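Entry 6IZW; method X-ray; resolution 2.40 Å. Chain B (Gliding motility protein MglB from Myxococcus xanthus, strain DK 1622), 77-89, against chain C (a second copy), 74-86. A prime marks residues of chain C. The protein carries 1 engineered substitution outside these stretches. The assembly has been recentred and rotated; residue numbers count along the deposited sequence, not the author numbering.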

ATOM      1  N   GLU B  77      16.068  -4.821  -2.193  1.00 73.22           N
ATOM      2  CA  GLU B  77      14.909  -5.089  -1.349  1.00 77.20           C
ATOM      3  C   GLU B  77      15.320  -5.981  -0.187  1.00 79.16           C
ATOM      4  O   GLU B  77      15.928  -7.037  -0.389  1.00 83.39           O
ATOM      5  CB  GLU B  77      13.790  -5.738  -2.174  1.00 77.24           C
ATOM      6  CG  GLU B  77      12.393  -5.726  -1.515  1.00 82.60           C
ATOM      7  CD  GLU B  77      11.256  -5.294  -2.474  1.00 83.95           C
ATOM      8  OE1 GLU B  77      11.502  -5.150  -3.697  1.00 85.72           O
ATOM      9  OE2 GLU B  77      10.109  -5.103  -1.999  1.00 75.65           O
ATOM     10  N   PHE B  78      15.046  -5.528   1.029  1.00 70.25           N
ATOM     11  CA  PHE B  78      15.398  -6.315   2.199  1.00 75.18           C
ATOM     12  C   PHE B  78      14.736  -7.680   2.093  1.00 77.10           C
ATOM     13  O   PHE B  78      13.500  -7.756   2.037  1.00 77.07           O
ATOM     14  CB  PHE B  78      14.980  -5.608   3.486  1.00 74.87           C
ATOM     15  CG  PHE B  78      15.660  -4.284   3.686  1.00 75.02           C
ATOM     16  CD1 PHE B  78      16.982  -4.221   4.091  1.00 80.60           C
ATOM     17  CD2 PHE B  78      14.988  -3.099   3.447  1.00 76.72           C
ATOM     18  CE1 PHE B  78      17.619  -3.001   4.273  1.00 72.60           C
ATOM     19  CE2 PHE B  78      15.621  -1.878   3.625  1.00 75.38           C
ATOM     20  CZ  PHE B  78      16.938  -1.832   4.041  1.00 72.74           C
ATOM     21  N   PRO B  79      15.508  -8.770   2.040  1.00 83.14           N
ATOM     22  CA  PRO B  79      14.914 -10.083   1.740  1.00 76.03           C
ATOM     23  C   PRO B  79      13.826 -10.493   2.703  1.00 73.61           C
ATOM     24  O   PRO B  79      12.975 -11.308   2.335  1.00 73.25           O
ATOM     25  CB  PRO B  79      16.113 -11.036   1.824  1.00 77.06           C
ATOM     26  CG  PRO B  79      17.061 -10.352   2.745  1.00 82.17           C
ATOM     27  CD  PRO B  79      16.925  -8.886   2.419  1.00 78.81           C
ATOM     28  N   ASN B  80      13.817  -9.968   3.922  1.00 73.93           N
ATOM     29  CA  ASN B  80      12.747 -10.299   4.850  1.00 75.65           C
ATOM     30  C   ASN B  80      12.610  -9.169   5.862  1.00 71.28           C
ATOM     31  O   ASN B  80      13.322  -8.164   5.808  1.00 75.23           O
ATOM     32  CB  ASN B  80      12.979 -11.670   5.510  1.00 76.31           C
ATOM     33  CG  ASN B  80      14.421 -11.916   5.901  1.00 78.42           C
ATOM     34  OD1 ASN B  80      14.838 -11.576   7.006  1.00 81.41           O
ATOM     35  ND2 ASN B  80      15.184 -12.543   5.006  1.00 80.77           N
ATOM     36  N   GLN B  81      11.636  -9.320   6.752  1.00 72.20           N
ATOM     37  CA  GLN B  81      11.347  -8.338   7.784  1.00 76.95           C
ATOM     38  C   GLN B  81      10.872  -9.108   9.003  1.00 74.50           C
ATOM     39  O   GLN B  81      10.210 -10.143   8.877  1.00 72.53           O
ATOM     40  CB  GLN B  81      10.266  -7.329   7.365  1.00 74.80           C
ATOM     41  CG  GLN B  81      10.392  -6.783   5.942  1.00 78.67           C
ATOM     42  CD  GLN B  81       9.556  -5.533   5.705  1.00 78.66           C
ATOM     43  OE1 GLN B  81       8.848  -5.062   6.602  1.00 80.42           O
ATOM     44  NE2 GLN B  81       9.563  -5.046   4.463  1.00 63.30           N
ATOM     45  N   PHE B  82      11.229  -8.613  10.178  1.00 73.57           N
ATOM     46  CA  PHE B  82      10.795  -9.234  11.414  1.00 72.90           C
ATOM     47  C   PHE B  82      10.160  -8.176  12.297  1.00 79.40           C
ATOM     48  O   PHE B  82      10.575  -7.012  12.299  1.00 78.30           O
ATOM     49  CB  PHE B  82      11.953  -9.924  12.149  1.00 74.91           C
ATOM     50  CG  PHE B  82      11.586 -10.397  13.521  1.00 83.67           C
ATOM     51  CD1 PHE B  82      10.673 -11.431  13.685  1.00 84.36           C
ATOM     52  CD2 PHE B  82      12.124  -9.795  14.651  1.00 83.91           C
ATOM     53  CE1 PHE B  82      10.315 -11.867  14.946  1.00 87.39           C
ATOM     54  CE2 PHE B  82      11.770 -10.227  15.917  1.00 83.56           C
ATOM     55  CZ  PHE B  82      10.868 -11.264  16.065  1.00 87.87           C
ATOM     56  N   HIS B  83       9.139  -8.596  13.040  1.00 79.11           N
ATOM     57  CA  HIS B  83       8.373  -7.689  13.887  1.00 81.41           C
ATOM     58  C   HIS B  83       7.920  -8.491  15.104  1.00 87.67           C
ATOM     59  O   HIS B  83       6.941  -9.243  15.030  1.00 90.66           O
ATOM     60  CB  HIS B  83       7.197  -7.094  13.119  1.00 82.62           C
ATOM     61  CG  HIS B  83       7.595  -6.387  11.856  1.00 78.39           C
ATOM     62  ND1 HIS B  83       8.070  -5.093  11.845  1.00 83.54           N
ATOM     63  CD2 HIS B  83       7.612  -6.804  10.567  1.00 81.66           C
ATOM     64  CE1 HIS B  83       8.352  -4.739  10.602  1.00 82.14           C
ATOM     65  NE2 HIS B  83       8.083  -5.759   9.807  1.00 79.93           N
ATOM     66  N   GLU B  84       8.649  -8.346  16.207  1.00 91.98           N
ATOM     67  CA  GLU B  84       8.304  -9.045  17.436  1.00 92.04           C
ATOM     68  C   GLU B  84       7.116  -8.377  18.112  1.00 96.07           C
ATOM     69  O   GLU B  84       6.989  -7.147  18.119  1.00 91.07           O
ATOM     70  CB  GLU B  84       9.493  -9.080  18.398  1.00 88.81           C
ATOM     71  N   GLY B  85       6.233  -9.206  18.664  1.00 97.48           N
ATOM     72  CA  GLY B  85       5.178  -8.727  19.524  1.00100.42           C
ATOM     73  C   GLY B  85       5.193  -9.511  20.819  1.00102.54           C
ATOM     74  O   GLY B  85       5.695 -10.634  20.889  1.00104.43           O
ATOM     75  N   ALA B  86       4.644  -8.888  21.864  1.00101.86           N
ATOM     76  CA  ALA B  86       4.602  -9.547  23.164  1.00109.56           C
ATOM     77  C   ALA B  86       3.762 -10.818  23.100  1.00110.89           C
ATOM     78  O   ALA B  86       4.191 -11.890  23.550  1.00111.64           O
ATOM     79  CB  ALA B  86       4.060  -8.584  24.221  1.00114.95           C
ATOM     80  N   LYS B  87       2.561 -10.717  22.531  1.00105.32           N
ATOM     81  CA  LYS B  87       1.689 -11.871  22.356  1.00106.29           C
ATOM     82  C   LYS B  87       2.029 -12.598  21.061  1.00105.37           C
ATOM     83  O   LYS B  87       2.663 -13.659  21.083  1.00105.83           O
ATOM     84  CB  LYS B  87       0.221 -11.437  22.358  1.00105.72           C
ATOM     85  N   ASP B  88       1.616 -12.032  19.931  1.00102.65           N
ATOM     86  CA  ASP B  88       1.867 -12.610  18.621  1.00 98.13           C
ATOM     87  C   ASP B  88       2.890 -11.772  17.868  1.00 95.09           C
ATOM     88  O   ASP B  88       2.854 -10.537  17.907  1.00 96.31           O
ATOM     89  CB  ASP B  88       0.575 -12.720  17.808  1.00100.18           C
ATOM     90  CG  ASP B  88      -0.302 -13.883  18.255  1.00105.73           C
ATOM     91  OD1 ASP B  88      -0.251 -14.252  19.449  1.00107.49           O
ATOM     92  OD2 ASP B  88      -1.036 -14.440  17.411  1.00103.37           O
ATOM     93  N   SER B  89       3.807 -12.452  17.197  1.00 93.18           N
ATOM     94  CA  SER B  89       4.852 -11.820  16.413  1.00 91.38           C
ATOM     95  C   SER B  89       4.659 -12.191  14.951  1.00 87.16           C
ATOM     96  O   SER B  89       3.874 -13.076  14.610  1.00 87.63           O
ATOM     97  CB  SER B  89       6.241 -12.242  16.907  1.00 93.88           C
ATOM     98  OG  SER B  89       6.388 -11.949  18.287  1.00 98.74           O
TER
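Chain C, residues 74-86: GENEFPNQFHEGA

Overlapping segments of two copies of the protein meet here around a pair of histidines, with no clear hydrogen bond between them. His83 CE1 lies 3.8 Å from His83′ CE1. The two imidazole planes are at 65° and their centroids are 5.6 Å apart, an oblique pairing. Each histidine bonds to the glutamine two residues earlier in its own chain. His83′ NE2 donates to Gln81′ OE1 at 3.0 Å; the matching bond from His83 NE2 to Gln81 OE1 is weak, at 3.4 Å. The glutamine oxygens also lie close to the histidines of the other chain, with Gln81 OE1 3.1 Å from His83′ CE1 and Gln81′ OE1 3.3 Å from His83 CE1. ND1 of each histidine is buried without a partner.

Chain C runs nearly antiparallel to chain B. Residues 80-84 of chain C form a strand, set against strand 80-83 of chain B at 154°, with a closest axis approach of 6.6 Å. The rest of the chain C stretch is loop or turn. Gly74′ has positive phi, a conformation that favours glycine.

Phenylalanines pack at both ends of the strand pair. His83′ CB sits over one face of the Phe78 ring, 3.9 Å from CB to the ring centroid. At the edge of that ring, Phe78 CD1 is 3.0 Å from Glu84′ O, and Phe78 CE1 is 3.4 Å from Gly85′ CA. A side chain on Gly85′ would clash with Phe78 CE1. A looser version occurs at Phe78′: His83 CB lies over one face of that ring, about 4.4 Å from its centroid, and Phe78′ CD1 is 3.2 Å from Glu84 O.

Glu75′ extends the contact beyond the strands. Glu75′ OE1 is 3.4 Å from Gly85 CA and 3.1 Å from Ala86 N. A CB on Gly85 would clash with this oxygen. Together the stretches bury 627 Å².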

ATOM      1  N   GLY C  74      -4.485  -8.257  16.771  1.00 82.56           N
ATOM      2  CA  GLY C  74      -4.545  -8.170  18.224  1.00 88.34           C
ATOM      3  C   GLY C  74      -3.239  -7.823  18.906  1.00 94.37           C
ATOM      4  O   GLY C  74      -2.888  -8.437  19.923  1.00 96.16           O
ATOM      5  N   GLU C  75      -2.508  -6.852  18.367  1.00 94.67           N
ATOM      6  CA  GLU C  75      -1.269  -6.366  18.957  1.00 93.29           C
ATOM      7  C   GLU C  75      -1.232  -4.854  18.791  1.00 94.24           C
ATOM      8  O   GLU C  75      -1.716  -4.330  17.782  1.00 91.54           O
ATOM      9  CB  GLU C  75      -0.046  -7.023  18.292  1.00 87.62           C
ATOM     10  CG  GLU C  75       1.290  -6.453  18.721  1.00 96.39           C
ATOM     11  CD  GLU C  75       1.640  -6.784  20.165  1.00103.01           C
ATOM     12  OE1 GLU C  75       2.041  -7.938  20.429  1.00103.23           O
ATOM     13  OE2 GLU C  75       1.521  -5.886  21.033  1.00102.72           O
ATOM     14  N   ASN C  76      -0.699  -4.147  19.785  1.00 96.38           N
ATOM     15  CA  ASN C  76      -0.554  -2.708  19.631  1.00 89.42           C
ATOM     16  C   ASN C  76       0.472  -2.402  18.545  1.00 89.41           C
ATOM     17  O   ASN C  76       1.295  -3.248  18.179  1.00 86.83           O
ATOM     18  CB  ASN C  76      -0.145  -2.047  20.948  1.00 95.89           C
ATOM     19  CG  ASN C  76      -1.004  -2.494  22.118  1.00102.51           C
ATOM     20  OD1 ASN C  76      -0.956  -3.656  22.526  1.00105.49           O
ATOM     21  ND2 ASN C  76      -1.798  -1.570  22.662  1.00 92.42           N
ATOM     22  N   GLU C  77       0.393  -1.183  18.012  1.00 86.99           N
ATOM     23  CA  GLU C  77       1.300  -0.721  16.970  1.00 87.71           C
ATOM     24  C   GLU C  77       2.723  -1.161  17.270  1.00 91.92           C
ATOM     25  O   GLU C  77       3.251  -0.898  18.357  1.00 98.36           O
ATOM     26  CB  GLU C  77       1.220   0.807  16.855  1.00 86.24           C
ATOM     27  CG  GLU C  77       2.540   1.518  16.578  1.00 86.84           C
ATOM     28  CD  GLU C  77       2.429   3.038  16.688  1.00 85.94           C
ATOM     29  OE1 GLU C  77       2.900   3.737  15.767  1.00 77.31           O
ATOM     30  OE2 GLU C  77       1.875   3.534  17.695  1.00 86.96           O
ATOM     31  N   PHE C  78       3.319  -1.890  16.334  1.00 90.49           N
ATOM     32  CA  PHE C  78       4.645  -2.446  16.551  1.00 90.51           C
ATOM     33  C   PHE C  78       5.653  -1.313  16.713  1.00 90.83           C
ATOM     34  O   PHE C  78       5.768  -0.460  15.818  1.00 87.61           O
ATOM     35  CB  PHE C  78       5.023  -3.381  15.404  1.00 88.48           C
ATOM     36  CG  PHE C  78       4.328  -4.723  15.476  1.00 90.86           C
ATOM     37  CD1 PHE C  78       4.642  -5.627  16.480  1.00 93.14           C
ATOM     38  CD2 PHE C  78       3.346  -5.068  14.563  1.00 90.20           C
ATOM     39  CE1 PHE C  78       4.002  -6.858  16.558  1.00 97.37           C
ATOM     40  CE2 PHE C  78       2.702  -6.299  14.630  1.00 89.10           C
ATOM     41  CZ  PHE C  78       3.031  -7.193  15.631  1.00 94.37           C
ATOM     42  N   PRO C  79       6.375  -1.248  17.839  1.00 93.32           N
ATOM     43  CA  PRO C  79       7.129  -0.021  18.140  1.00 88.46           C
ATOM     44  C   PRO C  79       8.296   0.214  17.201  1.00 83.08           C
ATOM     45  O   PRO C  79       8.460   1.332  16.693  1.00 80.95           O
ATOM     46  CB  PRO C  79       7.595  -0.252  19.587  1.00 89.09           C
ATOM     47  CG  PRO C  79       7.713  -1.749  19.707  1.00 85.87           C
ATOM     48  CD  PRO C  79       6.595  -2.306  18.848  1.00 92.32           C
ATOM     49  N   ASN C  80       9.111  -0.802  16.951  1.00 78.47           N
ATOM     50  CA  ASN C  80      10.328  -0.633  16.184  1.00 68.90           C
ATOM     51  C   ASN C  80      10.299  -1.534  14.968  1.00 66.33           C
ATOM     52  O   ASN C  80       9.593  -2.543  14.927  1.00 70.87           O
ATOM     53  CB  ASN C  80      11.571  -0.948  17.016  1.00 67.17           C
ATOM     54  CG  ASN C  80      11.393  -0.610  18.478  1.00 72.69           C
ATOM     55  OD1 ASN C  80      11.299   0.561  18.851  1.00 72.75           O
ATOM     56  ND2 ASN C  80      11.351  -1.641  19.320  1.00 78.63           N
ATOM     57  N   GLN C  81      11.080  -1.136  13.973  1.00 60.95           N
ATOM     58  CA  GLN C  81      11.335  -1.931  12.786  1.00 69.73           C
ATOM     59  C   GLN C  81      12.831  -1.927  12.546  1.00 66.47           C
ATOM     60  O   GLN C  81      13.469  -0.867  12.576  1.00 59.85           O
ATOM     61  CB  GLN C  81      10.601  -1.379  11.567  1.00 66.73           C
ATOM     62  CG  GLN C  81       9.142  -1.068  11.838  1.00 75.37           C
ATOM     63  CD  GLN C  81       8.347  -0.869  10.567  1.00 79.60           C
ATOM     64  OE1 GLN C  81       8.510  -1.621   9.595  1.00 79.14           O
ATOM     65  NE2 GLN C  81       7.477   0.145  10.561  1.00 68.35           N
ATOM     66  N   PHE C  82      13.391  -3.112  12.347  1.00 65.41           N
ATOM     67  CA  PHE C  82      14.792  -3.252  11.998  1.00 63.59           C
ATOM     68  C   PHE C  82      14.875  -3.981  10.675  1.00 67.94           C
ATOM     69  O   PHE C  82      14.436  -5.130  10.561  1.00 72.06           O
ATOM     70  CB  PHE C  82      15.585  -4.000  13.061  1.00 61.21           C
ATOM     71  CG  PHE C  82      17.017  -4.185  12.683  1.00 69.83           C
ATOM     72  CD1 PHE C  82      17.855  -3.085  12.566  1.00 68.12           C
ATOM     73  CD2 PHE C  82      17.522  -5.447  12.399  1.00 72.12           C
ATOM     74  CE1 PHE C  82      19.180  -3.241  12.197  1.00 72.36           C
ATOM     75  CE2 PHE C  82      18.844  -5.609  12.032  1.00 74.12           C
ATOM     76  CZ  PHE C  82      19.674  -4.507  11.926  1.00 73.20           C
ATOM     77  N   HIS C  83      15.439  -3.315   9.684  1.00 66.76           N
ATOM     78  CA  HIS C  83      15.537  -3.862   8.346  1.00 69.39           C
ATOM     79  C   HIS C  83      17.013  -3.840   7.967  1.00 72.63           C
ATOM     80  O   HIS C  83      17.540  -2.851   7.452  1.00 74.03           O
ATOM     81  CB  HIS C  83      14.635  -3.081   7.402  1.00 75.19           C
ATOM     82  CG  HIS C  83      13.193  -3.093   7.822  1.00 78.49           C
ATOM     83  ND1 HIS C  83      12.449  -4.253   7.902  1.00 80.24           N
ATOM     84  CD2 HIS C  83      12.367  -2.092   8.214  1.00 77.80           C
ATOM     85  CE1 HIS C  83      11.225  -3.965   8.312  1.00 80.71           C
ATOM     86  NE2 HIS C  83      11.148  -2.660   8.504  1.00 82.17           N
ATOM     87  N   GLU C  84      17.682  -4.945   8.274  1.00 71.54           N
ATOM     88  CA  GLU C  84      19.092  -5.088   7.963  1.00 76.40           C
ATOM     89  C   GLU C  84      19.292  -5.234   6.459  1.00 77.01           C
ATOM     90  O   GLU C  84      18.598  -6.017   5.803  1.00 77.47           O
ATOM     91  CB  GLU C  84      19.647  -6.301   8.697  1.00 78.77           C
ATOM     92  CG  GLU C  84      21.107  -6.569   8.473  1.00 82.35           C
ATOM     93  CD  GLU C  84      21.710  -7.301   9.655  1.00 93.42           C
ATOM     94  OE1 GLU C  84      22.768  -6.851  10.155  1.00 93.11           O
ATOM     95  OE2 GLU C  84      21.110  -8.313  10.096  1.00 91.74           O
ATOM     96  N   GLY C  85      20.242  -4.474   5.913  1.00 73.76           N
ATOM     97  CA  GLY C  85      20.639  -4.597   4.537  1.00 73.13           C
ATOM     98  C   GLY C  85      22.037  -5.158   4.387  1.00 81.18           C
ATOM     99  O   GLY C  85      22.609  -5.747   5.319  1.00 83.18           O
ATOM    100  N   ALA C  86      22.604  -4.976   3.196  1.00 81.45           N
ATOM    101  CA  ALA C  86      23.939  -5.484   2.909  1.00 84.11           C
ATOM    102  C   ALA C  86      25.007  -4.568   3.497  1.00 83.63           C
ATOM    103  O   ALA C  86      25.522  -4.826   4.591  1.00 80.56           O
ATOM    104  CB  ALA C  86      24.144  -5.640   1.399  1.00 81.94           C
TER